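Local coordinates for protein putidaredoxin reductase (Pseudomonas putida, PDB 1Q1R) that uses its bound FAD to pass electrons to putidaredoxin, probably from NADH, in the cytochrome P450cam monooxygenase system, at residues Q145-G157 against T167-D179. Residues are numbered along the deposited sequence; the frame is centred on the assembly and turned at random.
Sequences QLIADNRLVVIGG and TAIKANMHVTLLD
Met-173 packs against Leu-146 and Leu-152. Met-173 SD lies 3.6 Å from Leu-146 CD2. The bend at chi3 (86°) swings Met-173 CE to 3.9 Å from Leu-152 CB. Leu-152 has CG anti to its backbone N (chi1 165°), and its CD2 presses tightly on Ala-168 CB at 3.4 Å. A Schellman motif with Asn-172 as its C-prime residue closes helix 159-170 and turns the chain into strand 174-178. Asn-172 O then accepts a bond from Asp-149 N, straight at the hydrogen, with the donor above the carbonyl plane.

Strands 151-155 and 174-178 run parallel, joined by six backbone hydrogen bonds, the first from His-174 N to Asn-150 O and the last from Gly-156 N to Leu-178 O. On one face, Arg-151 NH1 sits 3.0 Å above the His-174 ring plane, toward its rim. The guanidinium and ring planes are 43° apart. A water at the ring edge lies 2.7 Å from His-174 ND1. It donates to Leu-152 O and also bonds Thr-176 OG1. Farther along, Val-153 CG1 meets Leu-178 CD1.

Past the strand, Gly-157 N makes a weak bond to Asp-179 OD2, whereas OD1 bonds Ala-181 N. The beta-alpha-beta unit and its glycine-rich turn are consistent with a Rossmann-type NADH-binding domain. The ring-edge water ties His-174 to the backbone, and the nearby guanidinium would probably disfavour a protonated imidazole.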
# COMPACT_ATOMS: atom_id res chain seq x y z
N GLN A 145 3.55 -19.19 -12.94
CA GLN A 145 2.42 -20.10 -12.84
C GLN A 145 1.08 -19.54 -13.32
O GLN A 145 0.04 -20.17 -13.11
CB GLN A 145 2.30 -20.60 -11.40
CG GLN A 145 3.58 -21.28 -10.92
CD GLN A 145 3.52 -21.74 -9.49
OE1 GLN A 145 2.85 -22.73 -9.17
NE2 GLN A 145 4.21 -21.02 -8.61
N LEU A 146 1.08 -18.36 -13.93
CA LEU A 146 -0.18 -17.80 -14.43
C LEU A 146 -0.40 -18.45 -15.79
O LEU A 146 -0.13 -17.86 -16.83
CB LEU A 146 -0.08 -16.28 -14.55
CG LEU A 146 0.01 -15.53 -13.22
CD1 LEU A 146 0.02 -14.03 -13.48
CD2 LEU A 146 -1.17 -15.90 -12.33
N ILE A 147 -0.91 -19.68 -15.76
CA ILE A 147 -1.12 -20.49 -16.95
C ILE A 147 -2.56 -20.64 -17.41
O ILE A 147 -3.44 -20.99 -16.61
CB ILE A 147 -0.52 -21.88 -16.71
CG1 ILE A 147 0.95 -21.72 -16.31
CG2 ILE A 147 -0.68 -22.75 -17.94
CD1 ILE A 147 1.53 -22.92 -15.62
N ALA A 148 -2.79 -20.42 -18.69
CA ALA A 148 -4.13 -20.53 -19.27
C ALA A 148 -4.80 -21.85 -18.90
O ALA A 148 -4.18 -22.92 -18.96
CB ALA A 148 -4.07 -20.38 -20.79
N ASP A 149 -6.06 -21.75 -18.51
CA ASP A 149 -6.88 -22.89 -18.12
C ASP A 149 -6.55 -23.54 -16.78
O ASP A 149 -7.28 -24.41 -16.31
CB ASP A 149 -6.89 -23.93 -19.25
CG ASP A 149 -7.41 -23.36 -20.56
OD1 ASP A 149 -8.43 -22.64 -20.53
OD2 ASP A 149 -6.80 -23.62 -21.62
N ASN A 150 -5.46 -23.12 -16.15
CA ASN A 150 -5.15 -23.67 -14.83
C ASN A 150 -6.07 -22.96 -13.84
O ASN A 150 -6.60 -21.88 -14.14
CB ASN A 150 -3.68 -23.46 -14.47
CG ASN A 150 -2.82 -24.66 -14.84
OD1 ASN A 150 -3.18 -25.43 -15.73
ND2 ASN A 150 -1.68 -24.82 -14.17
N ARG A 151 -6.26 -23.56 -12.68
CA ARG A 151 -7.15 -22.98 -11.69
C ARG A 151 -6.46 -22.22 -10.57
O ARG A 151 -5.61 -22.75 -9.86
CB ARG A 151 -8.05 -24.08 -11.10
CG ARG A 151 -9.08 -24.59 -12.10
CD ARG A 151 -9.67 -25.93 -11.68
NE ARG A 151 -10.74 -26.35 -12.58
CZ ARG A 151 -11.99 -25.88 -12.54
NH1 ARG A 151 -12.33 -24.98 -11.63
NH2 ARG A 151 -12.89 -26.31 -13.41
N LEU A 152 -6.85 -20.96 -10.42
CA LEU A 152 -6.31 -20.10 -9.38
C LEU A 152 -7.38 -19.78 -8.35
O LEU A 152 -8.54 -19.54 -8.69
CB LEU A 152 -5.79 -18.78 -9.96
CG LEU A 152 -5.53 -17.65 -8.94
CD1 LEU A 152 -4.40 -18.04 -8.00
CD2 LEU A 152 -5.19 -16.36 -9.67
N VAL A 153 -6.97 -19.78 -7.09
CA VAL A 153 -7.86 -19.39 -6.02
C VAL A 153 -7.14 -18.30 -5.26
O VAL A 153 -6.04 -18.51 -4.74
CB VAL A 153 -8.19 -20.54 -5.04
CG1 VAL A 153 -9.01 -19.99 -3.87
CG2 VAL A 153 -8.99 -21.63 -5.76
N VAL A 154 -7.74 -17.11 -5.24
CA VAL A 154 -7.17 -15.98 -4.54
C VAL A 154 -7.91 -15.88 -3.20
O VAL A 154 -9.14 -15.86 -3.17
CB VAL A 154 -7.40 -14.65 -5.32
CG1 VAL A 154 -6.83 -13.49 -4.53
CG2 VAL A 154 -6.77 -14.75 -6.71
N ILE A 155 -7.16 -15.82 -2.11
CA ILE A 155 -7.77 -15.71 -0.78
C ILE A 155 -7.56 -14.29 -0.28
O ILE A 155 -6.44 -13.91 0.09
CB ILE A 155 -7.15 -16.71 0.21
CG1 ILE A 155 -7.28 -18.13 -0.35
CG2 ILE A 155 -7.85 -16.61 1.56
CD1 ILE A 155 -6.47 -19.17 0.41
N GLY A 156 -8.63 -13.50 -0.29
CA GLY A 156 -8.55 -12.12 0.16
C GLY A 156 -9.07 -11.20 -0.94
O GLY A 156 -8.61 -11.27 -2.08
N GLY A 157 -10.01 -10.33 -0.59
CA GLY A 157 -10.59 -9.43 -1.57
C GLY A 157 -10.22 -7.96 -1.53
O GLY A 157 -11.05 -7.10 -1.87
N THR A 167 -5.36 -9.75 -13.39
CA THR A 167 -4.20 -10.17 -14.17
C THR A 167 -4.29 -11.65 -14.55
O THR A 167 -3.96 -12.03 -15.68
CB THR A 167 -2.89 -9.91 -13.40
OG1 THR A 167 -2.79 -8.51 -13.12
CG2 THR A 167 -1.67 -10.32 -14.24
N ALA A 168 -4.74 -12.49 -13.61
CA ALA A 168 -4.87 -13.91 -13.89
C ALA A 168 -5.94 -14.16 -14.95
O ALA A 168 -5.78 -15.01 -15.82
CB ALA A 168 -5.21 -14.68 -12.61
N ILE A 169 -7.05 -13.42 -14.85
CA ILE A 169 -8.14 -13.55 -15.82
C ILE A 169 -7.64 -13.25 -17.23
O ILE A 169 -7.98 -13.94 -18.19
CB ILE A 169 -9.31 -12.58 -15.48
CG1 ILE A 169 -10.25 -13.27 -14.50
CG2 ILE A 169 -10.07 -12.19 -16.75
CD1 ILE A 169 -10.88 -14.54 -15.05
N LYS A 170 -6.82 -12.21 -17.34
CA LYS A 170 -6.26 -11.80 -18.62
C LYS A 170 -5.34 -12.91 -19.15
O LYS A 170 -5.20 -13.08 -20.36
CB LYS A 170 -5.46 -10.51 -18.44
CG LYS A 170 -4.83 -9.98 -19.72
CD LYS A 170 -5.87 -9.42 -20.68
CE LYS A 170 -5.24 -9.04 -22.01
NZ LYS A 170 -4.07 -8.14 -21.82
N ALA A 171 -4.73 -13.66 -18.23
CA ALA A 171 -3.85 -14.77 -18.60
C ALA A 171 -4.68 -16.01 -18.92
O ALA A 171 -4.14 -17.10 -19.12
CB ALA A 171 -2.88 -15.06 -17.45
N ASN A 172 -5.99 -15.83 -18.94
CA ASN A 172 -6.94 -16.90 -19.24
C ASN A 172 -6.99 -18.06 -18.25
O ASN A 172 -7.28 -19.19 -18.61
CB ASN A 172 -6.70 -17.43 -20.65
CG ASN A 172 -7.11 -16.43 -21.72
OD1 ASN A 172 -8.22 -15.90 -21.69
ND2 ASN A 172 -6.21 -16.17 -22.66
N MET A 173 -6.70 -17.76 -16.98
CA MET A 173 -6.77 -18.79 -15.95
C MET A 173 -8.23 -18.87 -15.51
O MET A 173 -9.03 -17.99 -15.82
CB MET A 173 -5.93 -18.41 -14.73
CG MET A 173 -4.43 -18.41 -14.93
SD MET A 173 -3.63 -18.32 -13.32
CE MET A 173 -3.58 -20.08 -12.86
N HIS A 174 -8.57 -19.94 -14.81
CA HIS A 174 -9.91 -20.10 -14.25
C HIS A 174 -9.69 -19.49 -12.88
O HIS A 174 -8.88 -19.99 -12.09
CB HIS A 174 -10.27 -21.59 -14.12
CG HIS A 174 -11.55 -21.84 -13.40
ND1 HIS A 174 -11.69 -21.65 -12.04
CD2 HIS A 174 -12.76 -22.28 -13.84
CE1 HIS A 174 -12.93 -21.95 -11.68
NE2 HIS A 174 -13.59 -22.33 -12.75
N VAL A 175 -10.38 -18.39 -12.59
CA VAL A 175 -10.17 -17.69 -11.33
C VAL A 175 -11.35 -17.63 -10.36
O VAL A 175 -12.47 -17.31 -10.74
CB VAL A 175 -9.72 -16.23 -11.61
CG1 VAL A 175 -9.28 -15.57 -10.32
CG2 VAL A 175 -8.60 -16.22 -12.64
N THR A 176 -11.06 -17.93 -9.09
CA THR A 176 -12.04 -17.89 -8.01
C THR A 176 -11.44 -17.02 -6.90
O THR A 176 -10.29 -17.22 -6.51
CB THR A 176 -12.33 -19.30 -7.42
OG1 THR A 176 -12.83 -20.17 -8.45
CG2 THR A 176 -13.37 -19.21 -6.31
N LEU A 177 -12.20 -16.06 -6.40
CA LEU A 177 -11.70 -15.20 -5.33
C LEU A 177 -12.58 -15.34 -4.11
O LEU A 177 -13.81 -15.28 -4.20
CB LEU A 177 -11.63 -13.74 -5.78
CG LEU A 177 -10.99 -12.77 -4.79
CD1 LEU A 177 -10.36 -11.60 -5.53
CD2 LEU A 177 -12.05 -12.29 -3.80
N LEU A 178 -11.95 -15.52 -2.96
CA LEU A 178 -12.68 -15.71 -1.71
C LEU A 178 -12.45 -14.60 -0.70
O LEU A 178 -11.31 -14.16 -0.49
CB LEU A 178 -12.27 -17.04 -1.08
CG LEU A 178 -12.18 -18.25 -2.01
CD1 LEU A 178 -11.62 -19.44 -1.23
CD2 LEU A 178 -13.56 -18.57 -2.57
N ASP A 179 -13.53 -14.17 -0.06
CA ASP A 179 -13.43 -13.15 0.97
C ASP A 179 -14.41 -13.49 2.08
O ASP A 179 -15.54 -13.90 1.83
CB ASP A 179 -13.75 -11.76 0.41
CG ASP A 179 -13.30 -10.64 1.34
OD1 ASP A 179 -13.73 -10.61 2.51
OD2 ASP A 179 -12.49 -9.80 0.91
O HOH W 1 -10.53 -21.20 -9.65